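Local coordinates for protein phosphatidylserine synthase (Haemophilus influenzae, PDB 3HSI) that belongs to the phospholipase D superfamily, a group of proteins with mixed alpha/beta folds, at residues 321-330 with 437-445; 351-359 with 415-423. All coordinates share one frame; numbering follows the deposited sequence.

Contact 1: residues 321-330 with 437-445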
loop_
_atom_site.group_PDB
_atom_site.type_symbol
_atom_site.label_atom_id
_atom_site.label_comp_id
_atom_site.label_asym_id
_atom_site.label_seq_id
_atom_site.Cartn_x
_atom_site.Cartn_y
_atom_site.Cartn_z
ATOM N N PHE C 321 -22.184 13.690 -14.329
ATOM C CA PHE C 321 -21.551 12.648 -13.523
ATOM C C PHE C 321 -20.024 12.574 -13.703
ATOM O O PHE C 321 -19.520 12.594 -14.825
ATOM C CB PHE C 321 -22.185 11.279 -13.821
ATOM C CG PHE C 321 -21.619 10.161 -12.992
ATOM C CD1 PHE C 321 -21.972 10.028 -11.646
ATOM C CD2 PHE C 321 -20.708 9.256 -13.544
ATOM C CE1 PHE C 321 -21.438 8.995 -10.867
ATOM C CE2 PHE C 321 -20.167 8.219 -12.776
ATOM C CZ PHE C 321 -20.537 8.083 -11.441
ATOM N N LYS C 322 -19.313 12.494 -12.578
ATOM C CA LYS C 322 -17.886 12.165 -12.542
ATOM C C LYS C 322 -17.681 10.842 -11.777
ATOM O O LYS C 322 -18.518 10.466 -10.927
ATOM C CB LYS C 322 -17.086 13.299 -11.892
HETATM N N MSE C 323 -16.581 10.144 -12.076
HETATM C CA MSE C 323 -16.293 8.821 -11.503
HETATM C C MSE C 323 -16.381 8.758 -9.989
HETATM O O MSE C 323 -16.970 7.831 -9.450
HETATM C CB MSE C 323 -14.925 8.297 -11.945
HETATM C CG MSE C 323 -14.985 7.203 -12.949
HETATM SE SE MSE C 323 -13.192 6.502 -13.394
HETATM C CE MSE C 323 -12.589 5.897 -11.656
ATOM N N ALA C 324 -15.817 9.741 -9.304
ATOM C CA ALA C 324 -15.805 9.727 -7.838
ATOM C C ALA C 324 -17.219 9.735 -7.245
ATOM O O ALA C 324 -17.424 9.388 -6.095
ATOM C CB ALA C 324 -14.991 10.887 -7.291
ATOM N N GLY C 325 -18.187 10.120 -8.058
ATOM C CA GLY C 325 -19.569 10.233 -7.619
ATOM C C GLY C 325 -20.206 8.871 -7.482
ATOM O O GLY C 325 -21.353 8.771 -7.083
ATOM N N ALA C 326 -19.463 7.817 -7.820
ATOM C CA ALA C 326 -19.948 6.469 -7.596
ATOM C C ALA C 326 -19.600 5.996 -6.171
ATOM O O ALA C 326 -20.202 5.050 -5.669
ATOM C CB ALA C 326 -19.387 5.517 -8.641
ATOM N N LEU C 327 -18.645 6.657 -5.519
ATOM C CA LEU C 327 -18.197 6.205 -4.211
ATOM C C LEU C 327 -19.300 6.090 -3.172
ATOM O O LEU C 327 -19.399 5.041 -2.529
ATOM C CB LEU C 327 -17.014 7.022 -3.650
ATOM C CG LEU C 327 -15.660 6.952 -4.371
ATOM C CD1 LEU C 327 -14.624 7.810 -3.658
ATOM C CD2 LEU C 327 -15.144 5.529 -4.513
ATOM N N PRO C 328 -20.132 7.141 -2.989
ATOM C CA PRO C 328 -21.237 6.979 -1.983
ATOM C C PRO C 328 -22.180 5.768 -2.245
ATOM O O PRO C 328 -22.780 5.201 -1.315
ATOM C CB PRO C 328 -22.022 8.302 -2.064
ATOM C CG PRO C 328 -21.270 9.208 -3.008
ATOM C CD PRO C 328 -20.206 8.421 -3.728
ATOM N N TYR C 329 -22.289 5.369 -3.503
ATOM C CA TYR C 329 -23.120 4.233 -3.890
ATOM C C TYR C 329 -22.459 2.913 -3.604
ATOM O O TYR C 329 -23.142 1.930 -3.241
ATOM C CB TYR C 329 -23.431 4.299 -5.375
ATOM C CG TYR C 329 -24.346 5.433 -5.778
ATOM C CD1 TYR C 329 -25.713 5.230 -5.891
ATOM C CD2 TYR C 329 -23.841 6.708 -6.060
ATOM C CE1 TYR C 329 -26.579 6.259 -6.304
ATOM C CE2 TYR C 329 -24.696 7.750 -6.451
ATOM C CZ TYR C 329 -26.058 7.499 -6.581
ATOM O OH TYR C 329 -26.911 8.502 -6.945
ATOM N N LEU C 330 -21.146 2.866 -3.841
ATOM C CA LEU C 330 -20.349 1.740 -3.395
ATOM C C LEU C 330 -20.522 1.485 -1.875
ATOM O O LEU C 330 -20.780 0.348 -1.460
ATOM C CB LEU C 330 -18.873 1.926 -3.771
ATOM C CG LEU C 330 -17.913 0.792 -3.352
ATOM C CD1 LEU C 330 -18.330 -0.588 -3.903
ATOM C CD2 LEU C 330 -16.476 1.101 -3.762
ATOM N N PRO C 437 -25.034 5.633 -15.131
ATOM C CA PRO C 437 -23.561 5.612 -15.171
ATOM C C PRO C 437 -22.929 5.016 -13.905
ATOM O O PRO C 437 -21.843 4.433 -13.972
ATOM C CB PRO C 437 -23.169 7.093 -15.326
ATOM C CG PRO C 437 -24.363 7.882 -15.067
ATOM C CD PRO C 437 -25.572 7.011 -15.134
ATOM N N VAL C 438 -23.606 5.162 -12.768
ATOM C CA VAL C 438 -23.155 4.537 -11.520
ATOM C C VAL C 438 -23.269 3.012 -11.643
ATOM O O VAL C 438 -22.337 2.280 -11.306
ATOM C CB VAL C 438 -24.000 5.017 -10.335
ATOM C CG1 VAL C 438 -23.825 4.113 -9.145
ATOM C CG2 VAL C 438 -23.680 6.460 -10.020
ATOM N N GLN C 439 -24.426 2.556 -12.106
ATOM C CA GLN C 439 -24.661 1.137 -12.369
ATOM C C GLN C 439 -23.541 0.531 -13.203
ATOM O O GLN C 439 -23.003 -0.509 -12.842
ATOM C CB GLN C 439 -26.011 0.906 -13.067
ATOM C CG GLN C 439 -27.195 1.359 -12.253
ATOM C CD GLN C 439 -28.516 0.821 -12.787
ATOM O OE1 GLN C 439 -29.534 1.505 -12.748
ATOM N NE2 GLN C 439 -28.501 -0.406 -13.277
ATOM N N LYS C 440 -23.192 1.203 -14.299
ATOM C CA LYS C 440 -22.178 0.716 -15.232
ATOM C C LYS C 440 -20.867 0.562 -14.484
ATOM O O LYS C 440 -20.201 -0.473 -14.552
ATOM C CB LYS C 440 -21.961 1.728 -16.352
ATOM C CG LYS C 440 -22.929 1.654 -17.529
ATOM C CD LYS C 440 -22.379 2.497 -18.698
ATOM C CE LYS C 440 -23.368 2.566 -19.864
ATOM N NZ LYS C 440 -24.746 3.005 -19.398
ATOM N N LEU C 441 -20.517 1.618 -13.763
ATOM C CA LEU C 441 -19.258 1.698 -13.077
ATOM C C LEU C 441 -19.138 0.602 -12.028
ATOM O O LEU C 441 -18.139 -0.122 -12.012
ATOM C CB LEU C 441 -19.107 3.081 -12.447
ATOM C CG LEU C 441 -17.700 3.562 -12.111
ATOM C CD1 LEU C 441 -16.730 3.203 -13.221
ATOM C CD2 LEU C 441 -17.749 5.074 -11.919
ATOM N N LEU C 442 -20.160 0.470 -11.176
ATOM C CA LEU C 442 -20.117 -0.489 -10.077
ATOM C C LEU C 442 -20.018 -1.927 -10.609
ATOM O O LEU C 442 -19.274 -2.744 -10.067
ATOM C CB LEU C 442 -21.309 -0.326 -9.128
ATOM C CG LEU C 442 -21.353 0.932 -8.234
ATOM C CD1 LEU C 442 -22.684 1.005 -7.484
ATOM C CD2 LEU C 442 -20.167 1.047 -7.245
ATOM N N LYS C 443 -20.747 -2.208 -11.689
ATOM C CA LYS C 443 -20.676 -3.499 -12.362
ATOM C C LYS C 443 -19.291 -3.770 -12.891
ATOM O O LYS C 443 -18.773 -4.866 -12.721
ATOM C CB LYS C 443 -21.680 -3.572 -13.512
ATOM C CG LYS C 443 -22.959 -4.232 -13.125
ATOM C CD LYS C 443 -24.128 -3.523 -13.749
ATOM C CE LYS C 443 -25.456 -4.167 -13.344
ATOM N NZ LYS C 443 -26.563 -3.134 -13.268
ATOM N N LYS C 444 -18.701 -2.774 -13.549
ATOM C CA LYS C 444 -17.361 -2.901 -14.100
ATOM C C LYS C 444 -16.325 -3.221 -13.002
ATOM O O LYS C 444 -15.517 -4.160 -13.129
ATOM C CB LYS C 444 -16.978 -1.605 -14.830
ATOM C CG LYS C 444 -17.370 -1.537 -16.310
ATOM C CD LYS C 444 -17.255 -0.116 -16.899
ATOM C CE LYS C 444 -16.342 0.792 -16.067
ATOM N NZ LYS C 444 -15.735 1.910 -16.860
ATOM N N PHE C 445 -16.368 -2.446 -11.923
ATOM C CA PHE C 445 -15.456 -2.630 -10.815
ATOM C C PHE C 445 -15.641 -3.981 -10.121
ATOM O O PHE C 445 -14.665 -4.726 -9.965
ATOM C CB PHE C 445 -15.559 -1.468 -9.842
ATOM C CG PHE C 445 -14.733 -0.286 -10.246
ATOM C CD1 PHE C 445 -13.827 0.285 -9.350
ATOM C CD2 PHE C 445 -14.830 0.244 -11.530
ATOM C CE1 PHE C 445 -13.042 1.383 -9.739
ATOM C CE2 PHE C 445 -14.054 1.319 -11.929
ATOM C CZ PHE C 445 -13.160 1.901 -11.040
#
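Pro437, near the start of helix 436-447, meets the ring of Phe321 through its CB, which lies 3.7 Å from Phe321 CD2. One residue on, Val438 divides its two methyls between two aromatic rings. Its CG2 packs against Phe321, 3.5 Å from CE1, while CG1, anti to the backbone N (chi1 164°), is carried over one face of Tyr329 in a CH-pi contact, 4.0 Å from the ring centroid and 26° off the normal. Tyr434 meets the same tyrosine edge-to-face. A turn later comes Leu441, whose CD2 enters between three groups: it sits at the edge of the Phe321 ring, 3.6 Å from CG of selenomethionine Met323, and 3.7 Å from Ala326 CB. The backbones come close here, Ala326 CA 5.4 Å from Val438 CA, consistent with the small alanine side chain. Leu442 spreads its two methyls, CD1 to Tyr329 CB and CD2 to Leu330 CB, the latter at 3.8 Å. Last, Phe445 CZ touches the methyl CE of Met323, whose chain bends at chi3 (60°); Phe445 of the second subunit also packs on this selenomethionine, so the contact borders the dimer interface. Every side-chain meeting between the two segments is apolar, which implies that helix 436-447 is fitted to the 3-10 turn and residues 327-330 by shape and hydrophobic burial.

Contact 2: residues 351-359 with 415-423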
loop_
_atom_site.group_PDB
_atom_site.type_symbol
_atom_site.label_atom_id
_atom_site.label_comp_id
_atom_site.label_asym_id
_atom_site.label_seq_id
_atom_site.Cartn_x
_atom_site.Cartn_y
_atom_site.Cartn_z
ATOM N N LEU C 351 -29.276 -4.861 16.362
ATOM C CA LEU C 351 -28.440 -3.964 15.567
ATOM C C LEU C 351 -29.293 -2.803 15.123
ATOM O O LEU C 351 -30.375 -2.990 14.565
ATOM C CB LEU C 351 -27.867 -4.688 14.342
ATOM C CG LEU C 351 -27.181 -3.900 13.214
ATOM C CD1 LEU C 351 -25.904 -3.189 13.693
ATOM C CD2 LEU C 351 -26.778 -4.846 12.081
ATOM N N VAL C 352 -28.807 -1.607 15.400
ATOM C CA VAL C 352 -29.460 -0.376 15.007
ATOM C C VAL C 352 -28.572 0.306 13.966
ATOM O O VAL C 352 -27.387 0.544 14.200
ATOM C CB VAL C 352 -29.710 0.556 16.228
ATOM C CG1 VAL C 352 -30.174 1.965 15.775
ATOM C CG2 VAL C 352 -30.800 -0.064 17.144
ATOM N N VAL C 353 -29.136 0.589 12.805
ATOM C CA VAL C 353 -28.383 1.250 11.766
ATOM C C VAL C 353 -29.098 2.555 11.558
ATOM O O VAL C 353 -30.296 2.558 11.304
ATOM C CB VAL C 353 -28.330 0.407 10.463
ATOM C CG1 VAL C 353 -27.750 1.236 9.287
ATOM C CG2 VAL C 353 -27.487 -0.837 10.683
ATOM N N ARG C 354 -28.382 3.657 11.693
ATOM C CA ARG C 354 -28.996 4.956 11.516
ATOM C C ARG C 354 -28.365 5.682 10.364
ATOM O O ARG C 354 -27.143 5.665 10.223
ATOM C CB ARG C 354 -28.786 5.814 12.752
ATOM C CG ARG C 354 -29.818 5.622 13.779
ATOM C CD ARG C 354 -29.286 6.267 15.005
ATOM N NE ARG C 354 -30.117 5.967 16.149
ATOM C CZ ARG C 354 -31.247 6.589 16.443
ATOM N NH1 ARG C 354 -31.736 7.560 15.666
ATOM N NH2 ARG C 354 -31.889 6.226 17.534
ATOM N N LEU C 355 -29.194 6.310 9.545
ATOM C CA LEU C 355 -28.699 7.087 8.427
ATOM C C LEU C 355 -28.930 8.577 8.677
ATOM O O LEU C 355 -30.077 9.005 8.918
ATOM C CB LEU C 355 -29.396 6.682 7.139
ATOM C CG LEU C 355 -29.113 5.284 6.557
ATOM C CD1 LEU C 355 -29.927 5.137 5.294
ATOM C CD2 LEU C 355 -27.653 5.096 6.234
ATOM N N TRP C 356 -27.844 9.349 8.587
ATOM C CA TRP C 356 -27.897 10.790 8.809
ATOM C C TRP C 356 -28.118 11.494 7.489
ATOM O O TRP C 356 -27.491 11.147 6.476
ATOM C CB TRP C 356 -26.591 11.288 9.461
ATOM C CG TRP C 356 -26.586 12.742 9.922
ATOM C CD1 TRP C 356 -26.848 13.204 11.199
ATOM C CD2 TRP C 356 -26.244 13.909 9.133
ATOM N NE1 TRP C 356 -26.697 14.584 11.237
ATOM C CE2 TRP C 356 -26.352 15.042 9.991
ATOM C CE3 TRP C 356 -25.926 14.109 7.774
ATOM C CZ2 TRP C 356 -26.106 16.359 9.549
ATOM C CZ3 TRP C 356 -25.685 15.400 7.321
ATOM C CH2 TRP C 356 -25.766 16.530 8.229
ATOM N N ARG C 357 -28.992 12.494 7.517
ATOM C CA ARG C 357 -29.277 13.291 6.346
ATOM C C ARG C 357 -29.902 14.632 6.764
ATOM O O ARG C 357 -30.790 14.655 7.574
ATOM C CB ARG C 357 -30.249 12.543 5.452
ATOM C CG ARG C 357 -30.466 13.251 4.116
ATOM C CD ARG C 357 -31.395 12.474 3.224
ATOM N NE ARG C 357 -31.458 13.200 1.969
ATOM C CZ ARG C 357 -31.965 12.764 0.824
ATOM N NH1 ARG C 357 -32.498 11.549 0.723
ATOM N NH2 ARG C 357 -31.927 13.579 -0.236
ATOM N N ASP C 358 -29.419 15.727 6.189
ATOM C CA ASP C 358 -29.937 17.070 6.461
ATOM C C ASP C 358 -29.759 17.934 5.201
ATOM O O ASP C 358 -28.757 18.638 5.044
ATOM C CB ASP C 358 -29.196 17.687 7.649
ATOM C CG ASP C 358 -29.602 19.140 7.911
ATOM O OD1 ASP C 358 -30.738 19.515 7.560
ATOM O OD2 ASP C 358 -28.770 19.905 8.455
ATOM N N GLY C 359 -30.710 17.847 4.281
ATOM C CA GLY C 359 -30.622 18.623 3.026
ATOM C C GLY C 359 -29.391 18.189 2.238
ATOM O O GLY C 359 -29.159 16.984 2.032
ATOM N N ILE C 415 -26.549 14.217 17.869
ATOM C CA ILE C 415 -26.111 13.478 16.693
ATOM C C ILE C 415 -27.272 12.771 15.989
ATOM O O ILE C 415 -27.407 12.887 14.765
ATOM C CB ILE C 415 -24.967 12.503 17.013
ATOM C CG1 ILE C 415 -23.685 13.285 17.249
ATOM C CG2 ILE C 415 -24.719 11.526 15.836
ATOM C CD1 ILE C 415 -22.629 12.507 18.021
ATOM N N ARG C 416 -28.148 12.115 16.763
ATOM C CA ARG C 416 -29.248 11.320 16.210
ATOM C C ARG C 416 -30.378 12.143 15.596
ATOM O O ARG C 416 -31.261 11.566 14.930
ATOM C CB ARG C 416 -29.824 10.429 17.306
ATOM C CG ARG C 416 -28.876 9.292 17.702
ATOM C CD ARG C 416 -29.522 8.420 18.759
ATOM N NE ARG C 416 -28.612 7.397 19.252
ATOM C CZ ARG C 416 -28.221 7.276 20.524
ATOM N NH1 ARG C 416 -28.645 8.137 21.454
ATOM N NH2 ARG C 416 -27.368 6.305 20.857
ATOM N N GLN C 417 -30.359 13.474 15.819
ATOM C CA GLN C 417 -31.480 14.338 15.405
ATOM C C GLN C 417 -31.814 14.222 13.929
ATOM O O GLN C 417 -32.986 14.127 13.582
ATOM C CB GLN C 417 -31.273 15.827 15.745
ATOM C CG GLN C 417 -31.356 16.179 17.232
ATOM C CD GLN C 417 -32.745 15.908 17.808
ATOM O OE1 GLN C 417 -33.753 15.942 17.094
ATOM N NE2 GLN C 417 -32.795 15.593 19.099
ATOM N N HIS C 418 -30.801 14.274 13.071
ATOM C CA HIS C 418 -31.030 14.203 11.625
ATOM C C HIS C 418 -30.885 12.797 11.075
ATOM O O HIS C 418 -30.586 12.644 9.893
ATOM C CB HIS C 418 -30.110 15.164 10.883
ATOM C CG HIS C 418 -30.365 16.601 11.198
ATOM N ND1 HIS C 418 -31.556 17.222 10.903
ATOM C CD2 HIS C 418 -29.586 17.544 11.783
ATOM C CE1 HIS C 418 -31.504 18.487 11.280
ATOM N NE2 HIS C 418 -30.313 18.714 11.803
ATOM N N THR C 419 -31.106 11.779 11.925
ATOM C CA THR C 419 -31.006 10.371 11.509
ATOM C C THR C 419 -32.347 9.666 11.451
ATOM O O THR C 419 -33.294 10.056 12.108
ATOM C CB THR C 419 -30.167 9.499 12.478
ATOM O OG1 THR C 419 -30.860 9.406 13.736
ATOM C CG2 THR C 419 -28.749 10.055 12.651
ATOM N N LYS C 420 -32.402 8.583 10.685
ATOM C CA LYS C 420 -33.534 7.685 10.757
ATOM C C LYS C 420 -33.008 6.281 10.955
ATOM O O LYS C 420 -31.956 5.912 10.405
ATOM C CB LYS C 420 -34.349 7.747 9.462
ATOM C CG LYS C 420 -34.787 9.151 9.077
ATOM C CD LYS C 420 -35.675 9.110 7.843
ATOM C CE LYS C 420 -35.829 10.504 7.267
ATOM N NZ LYS C 420 -37.176 10.648 6.688
ATOM N N VAL C 421 -33.753 5.498 11.713
ATOM C CA VAL C 421 -33.405 4.135 11.971
ATOM C C VAL C 421 -33.848 3.339 10.736
ATOM O O VAL C 421 -35.004 3.385 10.314
ATOM C CB VAL C 421 -34.094 3.622 13.283
ATOM C CG1 VAL C 421 -33.997 2.085 13.433
ATOM C CG2 VAL C 421 -33.487 4.292 14.492
ATOM N N LEU C 422 -32.922 2.634 10.134
ATOM C CA LEU C 422 -33.273 1.777 9.013
ATOM C C LEU C 422 -34.062 0.581 9.547
ATOM O O LEU C 422 -33.590 -0.119 10.439
ATOM C CB LEU C 422 -32.002 1.329 8.315
ATOM C CG LEU C 422 -32.216 0.924 6.857
ATOM C CD1 LEU C 422 -32.559 2.171 5.986
ATOM C CD2 LEU C 422 -30.984 0.197 6.344
ATOM N N LYS C 423 -35.267 0.359 9.044
ATOM C CA LYS C 423 -36.051 -0.773 9.509
ATOM C C LYS C 423 -35.774 -2.081 8.771
ATOM O O LYS C 423 -36.034 -3.158 9.300
ATOM C CB LYS C 423 -37.564 -0.448 9.476
HETATM O O HOH W 1 -31.653 -0.642 12.227
HETATM O O HOH W 2 -27.988 15.104 13.626
#
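Arg354 lays its guanidinium between two aliphatic groups: Val421 CG2 is centred over one face, 3.7 Å above the plane, and Arg416 CD over the opposite face. With CG anti to the carbonyl carbon (chi1 -87°), the extended chain lies beside Thr419 and brings NH1 to its OG1. There NH1 gives a bent hydrogen bond to OG1 at 2.8 Å, with the acceptor close to the guanidinium plane. Thr419 OG1 in turn donates to Arg416 O, which also receives Thr419 N, so the hydroxyl relays between the arginine and the turn leading into its own strand. The two arginines come near each other, NE to NE 3.7 Å, and Glu302 takes a salt bridge from each, from Arg354 NE and Arg416 NH2, which would be expected to offset their charges.

Strand 419-421 lies antiparallel along strand 351-356 in a large mixed sheet of this PLD-family fold. It is the outer strand of the two, 351-356 lying between it and strand 300-306, to which 351-356 is parallel. Leu355 and Lys420 form the hydrogen-bonded pair, and the pairing extends through Leu422 N to Val353 O at 2.9 Å, nearly straight at 169°, and through Arg357 N to His418 O. Beyond Leu422 N, a water joins Leu422 O to Val353 N.

At the other end His418 CB lies over the indole of Trp356, 3.8 Å from the centroid of the five-membered ring. A second water accepts from Trp356 NE1 and His418 N and donates to Ile415 O. The carboxylate of Asp358 stacks parallel on the His418 imidazole, Asp358 CG 3.9 Å above the ring centre. Asp358 OD2 has its hydrogen bond elsewhere, with Tyr170 OH.

Both contacts are partly buried, but they close different parts of the fold. Contact 2 joins two strands of a mixed sheet, and its chemistry is largely polar: backbone bonds, bridging waters and arginines sharing a glutamate. Contact 1 lies farther from the centre of the chain, beside the second subunit, and packs a loop, a 3-10 turn and the N-terminal part of a helix against helix 436-447 through apolar side chains. Their centres are 24 Å apart and their nearest atoms about 9 Å. Helix 327-341 connects them: its N-terminal part belongs to contact 1, while Leu335 and Cys339 farther along it cover Leu355, Val353 and Leu422. In sequence, contact 2 is nested within the loop closed by contact 1.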